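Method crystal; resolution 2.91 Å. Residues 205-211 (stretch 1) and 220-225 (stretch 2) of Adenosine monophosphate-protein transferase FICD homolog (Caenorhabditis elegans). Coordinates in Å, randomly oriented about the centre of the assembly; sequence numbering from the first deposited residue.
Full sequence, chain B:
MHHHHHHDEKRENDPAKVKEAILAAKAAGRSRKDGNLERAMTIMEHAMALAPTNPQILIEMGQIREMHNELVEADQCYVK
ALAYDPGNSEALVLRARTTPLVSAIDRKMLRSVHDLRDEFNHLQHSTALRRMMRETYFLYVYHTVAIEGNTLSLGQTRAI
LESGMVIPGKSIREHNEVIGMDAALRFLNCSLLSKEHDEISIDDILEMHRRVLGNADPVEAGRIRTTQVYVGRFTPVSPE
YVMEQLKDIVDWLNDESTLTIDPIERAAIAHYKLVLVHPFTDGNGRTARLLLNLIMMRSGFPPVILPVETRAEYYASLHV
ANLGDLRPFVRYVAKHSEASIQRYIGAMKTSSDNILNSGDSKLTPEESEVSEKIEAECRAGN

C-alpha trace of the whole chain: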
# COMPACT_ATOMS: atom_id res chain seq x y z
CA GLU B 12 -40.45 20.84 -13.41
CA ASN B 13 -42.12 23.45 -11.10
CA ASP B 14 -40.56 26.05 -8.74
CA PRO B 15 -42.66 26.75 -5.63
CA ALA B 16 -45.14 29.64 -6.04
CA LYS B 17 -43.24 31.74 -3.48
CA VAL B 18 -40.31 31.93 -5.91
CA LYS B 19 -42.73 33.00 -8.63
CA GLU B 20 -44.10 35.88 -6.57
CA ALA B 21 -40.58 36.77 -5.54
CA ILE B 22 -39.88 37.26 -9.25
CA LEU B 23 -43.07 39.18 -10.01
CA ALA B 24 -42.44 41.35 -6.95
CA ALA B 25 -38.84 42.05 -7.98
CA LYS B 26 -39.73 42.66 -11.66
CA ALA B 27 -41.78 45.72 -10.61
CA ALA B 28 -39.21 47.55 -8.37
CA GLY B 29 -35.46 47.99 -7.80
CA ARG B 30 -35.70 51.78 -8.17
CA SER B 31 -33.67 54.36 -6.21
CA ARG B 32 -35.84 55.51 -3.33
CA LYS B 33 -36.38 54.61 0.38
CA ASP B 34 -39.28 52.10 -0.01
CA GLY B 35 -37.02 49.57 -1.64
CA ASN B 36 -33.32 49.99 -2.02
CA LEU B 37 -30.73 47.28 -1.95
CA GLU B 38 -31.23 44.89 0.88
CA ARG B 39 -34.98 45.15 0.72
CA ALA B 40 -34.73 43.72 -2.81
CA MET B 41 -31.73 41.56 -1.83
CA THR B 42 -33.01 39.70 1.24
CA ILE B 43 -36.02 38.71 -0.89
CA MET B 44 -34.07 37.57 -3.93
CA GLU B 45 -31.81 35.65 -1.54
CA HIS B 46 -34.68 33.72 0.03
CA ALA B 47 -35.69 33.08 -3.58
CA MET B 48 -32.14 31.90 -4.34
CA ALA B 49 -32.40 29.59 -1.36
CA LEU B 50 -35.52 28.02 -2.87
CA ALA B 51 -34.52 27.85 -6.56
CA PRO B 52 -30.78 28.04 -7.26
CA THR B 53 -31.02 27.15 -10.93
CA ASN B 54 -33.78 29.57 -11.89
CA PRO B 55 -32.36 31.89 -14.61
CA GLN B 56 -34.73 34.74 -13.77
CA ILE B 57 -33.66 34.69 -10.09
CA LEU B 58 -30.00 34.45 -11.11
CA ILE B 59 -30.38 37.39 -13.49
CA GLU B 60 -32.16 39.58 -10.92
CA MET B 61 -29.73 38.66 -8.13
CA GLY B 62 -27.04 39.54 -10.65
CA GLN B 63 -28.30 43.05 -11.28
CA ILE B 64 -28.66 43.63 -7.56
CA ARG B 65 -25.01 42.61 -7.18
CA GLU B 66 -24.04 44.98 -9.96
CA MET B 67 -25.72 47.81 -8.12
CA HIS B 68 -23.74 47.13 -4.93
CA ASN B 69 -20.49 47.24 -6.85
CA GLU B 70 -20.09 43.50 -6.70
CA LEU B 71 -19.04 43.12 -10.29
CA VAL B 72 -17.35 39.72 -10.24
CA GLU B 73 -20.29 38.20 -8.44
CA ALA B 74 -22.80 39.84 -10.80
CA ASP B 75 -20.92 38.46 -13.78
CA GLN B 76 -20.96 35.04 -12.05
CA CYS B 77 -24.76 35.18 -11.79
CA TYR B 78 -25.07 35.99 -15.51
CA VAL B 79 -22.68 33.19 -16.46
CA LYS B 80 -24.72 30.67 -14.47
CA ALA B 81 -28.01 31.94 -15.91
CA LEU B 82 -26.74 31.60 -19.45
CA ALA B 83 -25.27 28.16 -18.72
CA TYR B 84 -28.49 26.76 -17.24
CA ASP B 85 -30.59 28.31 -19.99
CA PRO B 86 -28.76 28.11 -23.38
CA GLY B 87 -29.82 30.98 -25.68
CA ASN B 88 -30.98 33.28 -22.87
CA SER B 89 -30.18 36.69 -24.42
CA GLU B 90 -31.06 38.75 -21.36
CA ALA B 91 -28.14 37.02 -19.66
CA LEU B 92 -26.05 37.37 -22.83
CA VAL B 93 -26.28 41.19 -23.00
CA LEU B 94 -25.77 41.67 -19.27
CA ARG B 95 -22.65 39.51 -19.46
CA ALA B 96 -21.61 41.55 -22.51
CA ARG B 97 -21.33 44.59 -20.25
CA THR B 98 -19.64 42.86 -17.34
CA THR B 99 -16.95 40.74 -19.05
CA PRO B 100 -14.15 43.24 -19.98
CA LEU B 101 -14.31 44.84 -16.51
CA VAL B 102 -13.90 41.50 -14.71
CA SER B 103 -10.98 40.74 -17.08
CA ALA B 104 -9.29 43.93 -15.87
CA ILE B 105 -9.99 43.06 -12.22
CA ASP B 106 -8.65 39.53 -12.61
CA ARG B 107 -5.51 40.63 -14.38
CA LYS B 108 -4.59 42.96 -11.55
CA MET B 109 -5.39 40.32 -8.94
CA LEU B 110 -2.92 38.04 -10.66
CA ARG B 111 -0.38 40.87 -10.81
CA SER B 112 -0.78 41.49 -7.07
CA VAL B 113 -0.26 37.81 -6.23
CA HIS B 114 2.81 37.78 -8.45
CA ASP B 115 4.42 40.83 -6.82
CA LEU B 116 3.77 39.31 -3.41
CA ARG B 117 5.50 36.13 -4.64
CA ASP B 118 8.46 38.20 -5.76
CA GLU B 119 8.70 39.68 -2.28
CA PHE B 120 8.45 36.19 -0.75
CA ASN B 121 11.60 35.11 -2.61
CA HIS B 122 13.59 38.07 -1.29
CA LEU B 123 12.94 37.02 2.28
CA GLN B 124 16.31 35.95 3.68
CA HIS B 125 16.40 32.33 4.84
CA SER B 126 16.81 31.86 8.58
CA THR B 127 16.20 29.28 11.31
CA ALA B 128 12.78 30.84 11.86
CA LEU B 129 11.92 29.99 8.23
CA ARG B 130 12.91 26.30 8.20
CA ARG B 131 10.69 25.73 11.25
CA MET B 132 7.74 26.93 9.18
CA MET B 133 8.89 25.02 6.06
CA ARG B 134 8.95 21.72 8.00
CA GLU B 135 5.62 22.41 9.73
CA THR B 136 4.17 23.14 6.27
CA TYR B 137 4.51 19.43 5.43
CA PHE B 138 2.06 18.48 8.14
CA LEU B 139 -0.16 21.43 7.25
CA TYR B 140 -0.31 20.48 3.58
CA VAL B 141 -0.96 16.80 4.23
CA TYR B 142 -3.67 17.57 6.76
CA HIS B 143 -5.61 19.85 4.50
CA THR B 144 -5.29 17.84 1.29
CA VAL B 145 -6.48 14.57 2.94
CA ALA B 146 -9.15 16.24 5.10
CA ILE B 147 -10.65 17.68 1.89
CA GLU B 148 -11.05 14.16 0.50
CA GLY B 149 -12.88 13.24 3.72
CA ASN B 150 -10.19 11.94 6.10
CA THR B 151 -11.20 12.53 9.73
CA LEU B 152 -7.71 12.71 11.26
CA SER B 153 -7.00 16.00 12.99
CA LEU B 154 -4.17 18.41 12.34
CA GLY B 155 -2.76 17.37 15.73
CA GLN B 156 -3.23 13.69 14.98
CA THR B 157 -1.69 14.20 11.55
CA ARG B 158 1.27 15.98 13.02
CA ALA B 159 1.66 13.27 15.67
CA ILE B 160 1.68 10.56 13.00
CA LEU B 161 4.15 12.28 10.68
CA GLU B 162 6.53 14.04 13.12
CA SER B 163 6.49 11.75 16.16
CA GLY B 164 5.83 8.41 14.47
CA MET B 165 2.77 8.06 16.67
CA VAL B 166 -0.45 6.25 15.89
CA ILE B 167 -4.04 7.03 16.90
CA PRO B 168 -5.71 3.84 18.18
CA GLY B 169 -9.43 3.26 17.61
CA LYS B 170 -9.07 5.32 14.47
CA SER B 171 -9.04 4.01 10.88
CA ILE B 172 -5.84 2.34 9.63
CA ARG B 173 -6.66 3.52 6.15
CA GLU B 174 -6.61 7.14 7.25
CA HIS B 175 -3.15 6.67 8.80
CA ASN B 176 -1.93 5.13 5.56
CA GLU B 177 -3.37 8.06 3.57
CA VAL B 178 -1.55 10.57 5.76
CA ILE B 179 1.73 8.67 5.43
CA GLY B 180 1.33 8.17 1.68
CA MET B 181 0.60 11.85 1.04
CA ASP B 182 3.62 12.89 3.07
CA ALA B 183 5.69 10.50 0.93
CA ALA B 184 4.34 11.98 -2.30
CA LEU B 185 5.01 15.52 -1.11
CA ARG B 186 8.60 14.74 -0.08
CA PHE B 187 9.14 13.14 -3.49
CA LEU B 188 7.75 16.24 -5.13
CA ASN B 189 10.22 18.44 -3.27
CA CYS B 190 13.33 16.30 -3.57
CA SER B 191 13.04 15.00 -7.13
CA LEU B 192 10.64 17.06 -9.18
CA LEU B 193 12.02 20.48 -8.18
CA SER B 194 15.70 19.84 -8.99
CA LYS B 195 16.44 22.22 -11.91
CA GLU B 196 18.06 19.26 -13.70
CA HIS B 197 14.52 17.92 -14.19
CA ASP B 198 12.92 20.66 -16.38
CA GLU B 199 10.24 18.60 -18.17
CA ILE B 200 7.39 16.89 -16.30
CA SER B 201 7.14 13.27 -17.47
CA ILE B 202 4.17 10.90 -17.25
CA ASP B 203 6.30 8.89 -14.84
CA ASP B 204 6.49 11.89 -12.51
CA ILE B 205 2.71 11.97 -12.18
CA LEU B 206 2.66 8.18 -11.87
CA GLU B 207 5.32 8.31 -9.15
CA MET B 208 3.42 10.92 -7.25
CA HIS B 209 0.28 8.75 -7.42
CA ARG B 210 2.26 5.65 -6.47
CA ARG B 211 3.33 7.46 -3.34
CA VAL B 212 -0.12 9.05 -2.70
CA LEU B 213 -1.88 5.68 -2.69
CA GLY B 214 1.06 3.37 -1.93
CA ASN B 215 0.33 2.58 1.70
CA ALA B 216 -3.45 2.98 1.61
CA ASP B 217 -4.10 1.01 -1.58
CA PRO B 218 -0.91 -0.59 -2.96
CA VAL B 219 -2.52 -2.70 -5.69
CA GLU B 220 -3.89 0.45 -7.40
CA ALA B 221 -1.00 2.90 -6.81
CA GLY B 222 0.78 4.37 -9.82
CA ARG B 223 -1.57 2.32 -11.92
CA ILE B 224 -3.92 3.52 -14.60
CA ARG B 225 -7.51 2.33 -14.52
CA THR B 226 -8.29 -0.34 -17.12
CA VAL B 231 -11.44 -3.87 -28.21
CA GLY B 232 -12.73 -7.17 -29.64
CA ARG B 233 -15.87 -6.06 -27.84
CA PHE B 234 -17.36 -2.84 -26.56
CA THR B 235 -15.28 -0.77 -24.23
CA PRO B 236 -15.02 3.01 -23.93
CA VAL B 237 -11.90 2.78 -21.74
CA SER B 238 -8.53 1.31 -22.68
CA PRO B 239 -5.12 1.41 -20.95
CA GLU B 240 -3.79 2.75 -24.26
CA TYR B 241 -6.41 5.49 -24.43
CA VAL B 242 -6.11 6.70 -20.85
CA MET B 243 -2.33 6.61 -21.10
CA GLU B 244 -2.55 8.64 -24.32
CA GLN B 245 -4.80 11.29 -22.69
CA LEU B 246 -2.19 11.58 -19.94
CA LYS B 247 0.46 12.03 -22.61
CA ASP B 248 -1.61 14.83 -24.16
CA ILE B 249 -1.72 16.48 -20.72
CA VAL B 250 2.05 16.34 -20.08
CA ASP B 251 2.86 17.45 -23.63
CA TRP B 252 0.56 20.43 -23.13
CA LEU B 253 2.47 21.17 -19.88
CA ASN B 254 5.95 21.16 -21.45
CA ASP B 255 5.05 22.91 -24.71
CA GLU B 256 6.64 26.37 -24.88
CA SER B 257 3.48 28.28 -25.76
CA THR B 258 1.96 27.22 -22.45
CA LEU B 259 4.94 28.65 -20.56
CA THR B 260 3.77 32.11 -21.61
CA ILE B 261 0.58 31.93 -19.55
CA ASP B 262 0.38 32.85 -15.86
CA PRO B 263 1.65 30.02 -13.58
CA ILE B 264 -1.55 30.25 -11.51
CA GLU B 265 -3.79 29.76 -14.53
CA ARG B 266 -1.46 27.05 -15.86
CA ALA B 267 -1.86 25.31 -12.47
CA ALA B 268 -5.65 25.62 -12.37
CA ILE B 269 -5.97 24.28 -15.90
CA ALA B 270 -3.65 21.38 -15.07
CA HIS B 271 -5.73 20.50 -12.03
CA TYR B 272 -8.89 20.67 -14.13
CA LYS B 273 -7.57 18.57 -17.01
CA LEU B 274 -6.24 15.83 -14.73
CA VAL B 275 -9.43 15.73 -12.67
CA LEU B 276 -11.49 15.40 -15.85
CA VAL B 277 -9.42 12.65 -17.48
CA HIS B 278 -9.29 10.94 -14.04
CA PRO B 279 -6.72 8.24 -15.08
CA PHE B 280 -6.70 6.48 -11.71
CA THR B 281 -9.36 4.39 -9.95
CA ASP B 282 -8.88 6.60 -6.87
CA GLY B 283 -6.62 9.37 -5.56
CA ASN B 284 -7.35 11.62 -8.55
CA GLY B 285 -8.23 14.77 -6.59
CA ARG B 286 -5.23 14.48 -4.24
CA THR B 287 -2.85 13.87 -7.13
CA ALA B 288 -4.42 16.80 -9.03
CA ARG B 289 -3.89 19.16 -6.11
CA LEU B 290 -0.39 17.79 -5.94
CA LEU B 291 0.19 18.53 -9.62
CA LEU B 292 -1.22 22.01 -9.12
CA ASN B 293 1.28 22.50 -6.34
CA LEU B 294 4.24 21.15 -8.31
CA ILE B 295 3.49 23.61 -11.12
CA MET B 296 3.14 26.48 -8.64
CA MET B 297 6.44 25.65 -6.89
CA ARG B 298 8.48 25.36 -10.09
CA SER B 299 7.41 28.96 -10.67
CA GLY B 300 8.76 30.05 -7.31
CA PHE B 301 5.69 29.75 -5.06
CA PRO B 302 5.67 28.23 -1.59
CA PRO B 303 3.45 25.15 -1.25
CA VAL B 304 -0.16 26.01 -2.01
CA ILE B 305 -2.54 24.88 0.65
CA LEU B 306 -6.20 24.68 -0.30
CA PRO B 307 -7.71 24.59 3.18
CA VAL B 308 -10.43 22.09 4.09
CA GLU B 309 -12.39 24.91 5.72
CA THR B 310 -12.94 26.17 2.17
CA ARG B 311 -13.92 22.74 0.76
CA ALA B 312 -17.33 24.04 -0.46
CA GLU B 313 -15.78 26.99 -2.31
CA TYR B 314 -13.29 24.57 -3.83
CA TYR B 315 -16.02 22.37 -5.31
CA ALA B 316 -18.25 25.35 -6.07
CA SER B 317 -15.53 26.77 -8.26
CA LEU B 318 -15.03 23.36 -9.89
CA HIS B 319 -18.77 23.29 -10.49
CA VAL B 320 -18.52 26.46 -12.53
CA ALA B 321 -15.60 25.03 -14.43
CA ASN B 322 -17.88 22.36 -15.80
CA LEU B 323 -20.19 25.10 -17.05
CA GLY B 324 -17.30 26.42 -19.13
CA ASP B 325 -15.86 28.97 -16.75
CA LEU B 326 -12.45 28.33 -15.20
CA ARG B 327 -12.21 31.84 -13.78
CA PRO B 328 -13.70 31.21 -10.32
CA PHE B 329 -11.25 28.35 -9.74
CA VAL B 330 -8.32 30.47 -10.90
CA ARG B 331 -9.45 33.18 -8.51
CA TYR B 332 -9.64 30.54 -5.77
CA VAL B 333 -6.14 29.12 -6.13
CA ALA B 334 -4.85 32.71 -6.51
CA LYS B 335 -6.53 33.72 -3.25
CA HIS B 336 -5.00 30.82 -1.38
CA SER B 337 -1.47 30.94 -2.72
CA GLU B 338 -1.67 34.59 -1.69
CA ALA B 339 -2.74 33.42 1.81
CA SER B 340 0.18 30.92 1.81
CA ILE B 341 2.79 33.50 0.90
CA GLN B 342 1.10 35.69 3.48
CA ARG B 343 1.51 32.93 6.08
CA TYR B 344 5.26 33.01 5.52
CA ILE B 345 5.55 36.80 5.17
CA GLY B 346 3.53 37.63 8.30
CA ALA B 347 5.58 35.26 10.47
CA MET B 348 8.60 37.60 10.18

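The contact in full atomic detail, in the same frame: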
# COMPACT_ATOMS: atom_id res chain seq x y z
N ILE B 205 4.08 12.01 -12.67
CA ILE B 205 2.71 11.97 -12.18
C ILE B 205 2.40 10.58 -11.62
O ILE B 205 1.79 10.45 -10.56
CB ILE B 205 1.71 12.35 -13.28
CG1 ILE B 205 1.97 13.78 -13.76
CG2 ILE B 205 0.28 12.18 -12.80
CD1 ILE B 205 1.09 14.22 -14.93
N LEU B 206 2.83 9.55 -12.34
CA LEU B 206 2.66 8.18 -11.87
C LEU B 206 3.35 7.94 -10.54
O LEU B 206 2.81 7.23 -9.69
CB LEU B 206 3.17 7.19 -12.91
CG LEU B 206 2.28 7.11 -14.15
CD1 LEU B 206 2.87 6.16 -15.18
CD2 LEU B 206 0.87 6.71 -13.77
N GLU B 207 4.54 8.50 -10.37
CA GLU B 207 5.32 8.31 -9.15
C GLU B 207 4.68 9.02 -8.00
O GLU B 207 4.66 8.52 -6.87
CB GLU B 207 6.76 8.78 -9.31
CG GLU B 207 7.64 7.80 -10.05
CD GLU B 207 7.50 6.39 -9.52
OE1 GLU B 207 7.82 6.17 -8.32
OE2 GLU B 207 7.07 5.51 -10.29
N MET B 208 4.16 10.21 -8.27
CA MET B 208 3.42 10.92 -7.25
C MET B 208 2.19 10.11 -6.82
O MET B 208 1.92 10.01 -5.63
CB MET B 208 3.02 12.30 -7.73
CG MET B 208 4.12 13.32 -7.51
SD MET B 208 3.54 15.00 -7.78
CE MET B 208 2.92 14.90 -9.46
N HIS B 209 1.46 9.54 -7.78
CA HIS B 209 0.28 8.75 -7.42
C HIS B 209 0.66 7.47 -6.67
O HIS B 209 -0.06 7.02 -5.77
CB HIS B 209 -0.53 8.37 -8.66
CG HIS B 209 -1.79 7.64 -8.36
ND1 HIS B 209 -1.92 6.27 -8.51
CD2 HIS B 209 -3.00 8.08 -7.92
CE1 HIS B 209 -3.14 5.90 -8.17
NE2 HIS B 209 -3.82 6.98 -7.82
N ARG B 210 1.80 6.91 -7.04
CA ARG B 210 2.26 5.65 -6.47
C ARG B 210 2.59 5.93 -5.02
O ARG B 210 2.37 5.09 -4.15
CB ARG B 210 3.46 5.11 -7.25
CG ARG B 210 4.04 3.83 -6.71
CD ARG B 210 4.83 3.04 -7.76
NE ARG B 210 4.80 1.61 -7.43
CZ ARG B 210 4.27 0.66 -8.21
NH1 ARG B 210 3.75 0.99 -9.40
NH2 ARG B 210 4.27 -0.61 -7.82
N ARG B 211 3.09 7.12 -4.73
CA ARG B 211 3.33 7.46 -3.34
C ARG B 211 2.05 7.93 -2.59
O ARG B 211 1.90 7.66 -1.39
CB ARG B 211 4.44 8.49 -3.26
CG ARG B 211 5.78 7.82 -3.51
CD ARG B 211 6.92 8.78 -3.72
NE ARG B 211 8.20 8.07 -3.73
CZ ARG B 211 8.65 7.36 -4.76
NH1 ARG B 211 7.92 7.27 -5.87
NH2 ARG B 211 9.82 6.73 -4.68
N GLU B 220 -3.44 -0.55 -6.43
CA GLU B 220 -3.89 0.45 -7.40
C GLU B 220 -2.91 1.61 -7.64
O GLU B 220 -3.07 2.37 -8.58
CB GLU B 220 -5.24 1.03 -6.96
CG GLU B 220 -6.37 0.00 -6.96
CD GLU B 220 -6.89 -0.34 -8.35
OE1 GLU B 220 -6.37 0.21 -9.35
OE2 GLU B 220 -7.82 -1.18 -8.44
N ALA B 221 -1.91 1.75 -6.77
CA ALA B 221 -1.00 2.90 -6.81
C ALA B 221 -0.09 2.95 -8.03
O ALA B 221 0.56 1.98 -8.40
CB ALA B 221 -0.15 2.91 -5.55
N GLY B 222 -0.02 4.14 -8.64
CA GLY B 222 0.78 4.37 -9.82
C GLY B 222 0.26 3.58 -11.00
O GLY B 222 0.96 3.37 -12.01
N ARG B 223 -1.00 3.17 -10.91
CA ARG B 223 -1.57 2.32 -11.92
C ARG B 223 -2.83 2.92 -12.49
O ARG B 223 -3.76 3.32 -11.77
CB ARG B 223 -1.86 0.93 -11.34
CG ARG B 223 -2.94 0.15 -12.09
CD ARG B 223 -3.14 -1.24 -11.50
NE ARG B 223 -4.18 -1.98 -12.22
CZ ARG B 223 -3.94 -2.77 -13.27
NH1 ARG B 223 -2.71 -2.95 -13.72
NH2 ARG B 223 -4.95 -3.40 -13.86
N ILE B 224 -2.84 2.97 -13.81
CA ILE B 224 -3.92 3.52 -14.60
C ILE B 224 -5.10 2.57 -14.61
O ILE B 224 -4.92 1.36 -14.71
CB ILE B 224 -3.42 3.82 -16.02
CG1 ILE B 224 -2.46 5.01 -15.97
CG2 ILE B 224 -4.58 4.04 -16.99
CD1 ILE B 224 -2.57 5.93 -17.13
N ARG B 225 -6.29 3.13 -14.50
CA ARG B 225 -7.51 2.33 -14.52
C ARG B 225 -7.65 1.65 -15.88
O ARG B 225 -7.29 2.22 -16.92
CB ARG B 225 -8.72 3.22 -14.21
CG ARG B 225 -8.99 4.27 -15.28
CD ARG B 225 -10.17 5.12 -14.90
NE ARG B 225 -10.32 6.27 -15.78
CZ ARG B 225 -10.97 6.25 -16.94
NH1 ARG B 225 -11.04 7.35 -17.68
NH2 ARG B 225 -11.55 5.14 -17.37

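Stretch 1 is a piece of a longer helix, and stretch 2 passes its side as an irregular segment that begins with a type II beta turn from E220 to R223. The contact is small, about 319 Å² counting both sides, and it centres on the place where the turn meets the helix backbone: the CA atoms of R210 and G222 lie 3.9 Å apart.

I205 is buried, and its side chain stays out of reach of stretch 2.

L206 is the first residue to touch. Its CB points sideways, yet the m, t rotamer brings the end of the side chain nearer, so that CD2 lies 4.3 Å from CG1 of I224. This is a modest apolar contact between two branched aliphatic residues; the leucine's reach lets it meet I224, and stretch 2 covers part of its surface. The backbone of L206 contributes too: its O, already the acceptor for R210 N at 2.9 Å, lies 3.5 Å from CA of G222 in a CA-H...O contact whose angle of 123° at the hydrogen marks it as far from linear.

E207 and M208 make no contact with stretch 2. E207 instead braces its own helix, its OE1 forming a salt bridge with NH1 of R211 at 2.7 Å, one helical turn along.

H209 supplies the polar link. Its CB points toward the turn, and with chi1 in t the ring presents its edge to the backbone there. The N of G222 donates a hydrogen bond to ND1 of H209, 2.9 Å long with an angle of 149° at the hydrogen. Histidine suits this buried position because an unprotonated ring nitrogen can accept from a main-chain amide, while NE2 is hydrogen-bonded elsewhere in the structure. The turn holds its own shape through R223 N, which donates to E220 O at 3.2 Å.

R210 packs closely against the same turn. Its CA lies 3.5 Å from N of G222, and its long, t-rich side chain runs past A221, with CG 4.4 Å from the alanine CB. The guanidinium lays one face over A221 O, but NH1 to that O is 3.5 Å at a poor angle, so no hydrogen bond results. Glycine is well chosen at 222: its phi of 66° favours that residue, and an ideal CB would sit just 2.8 Å from CB of R210, a clash.

R211 closes the stretch with its CB pointing away.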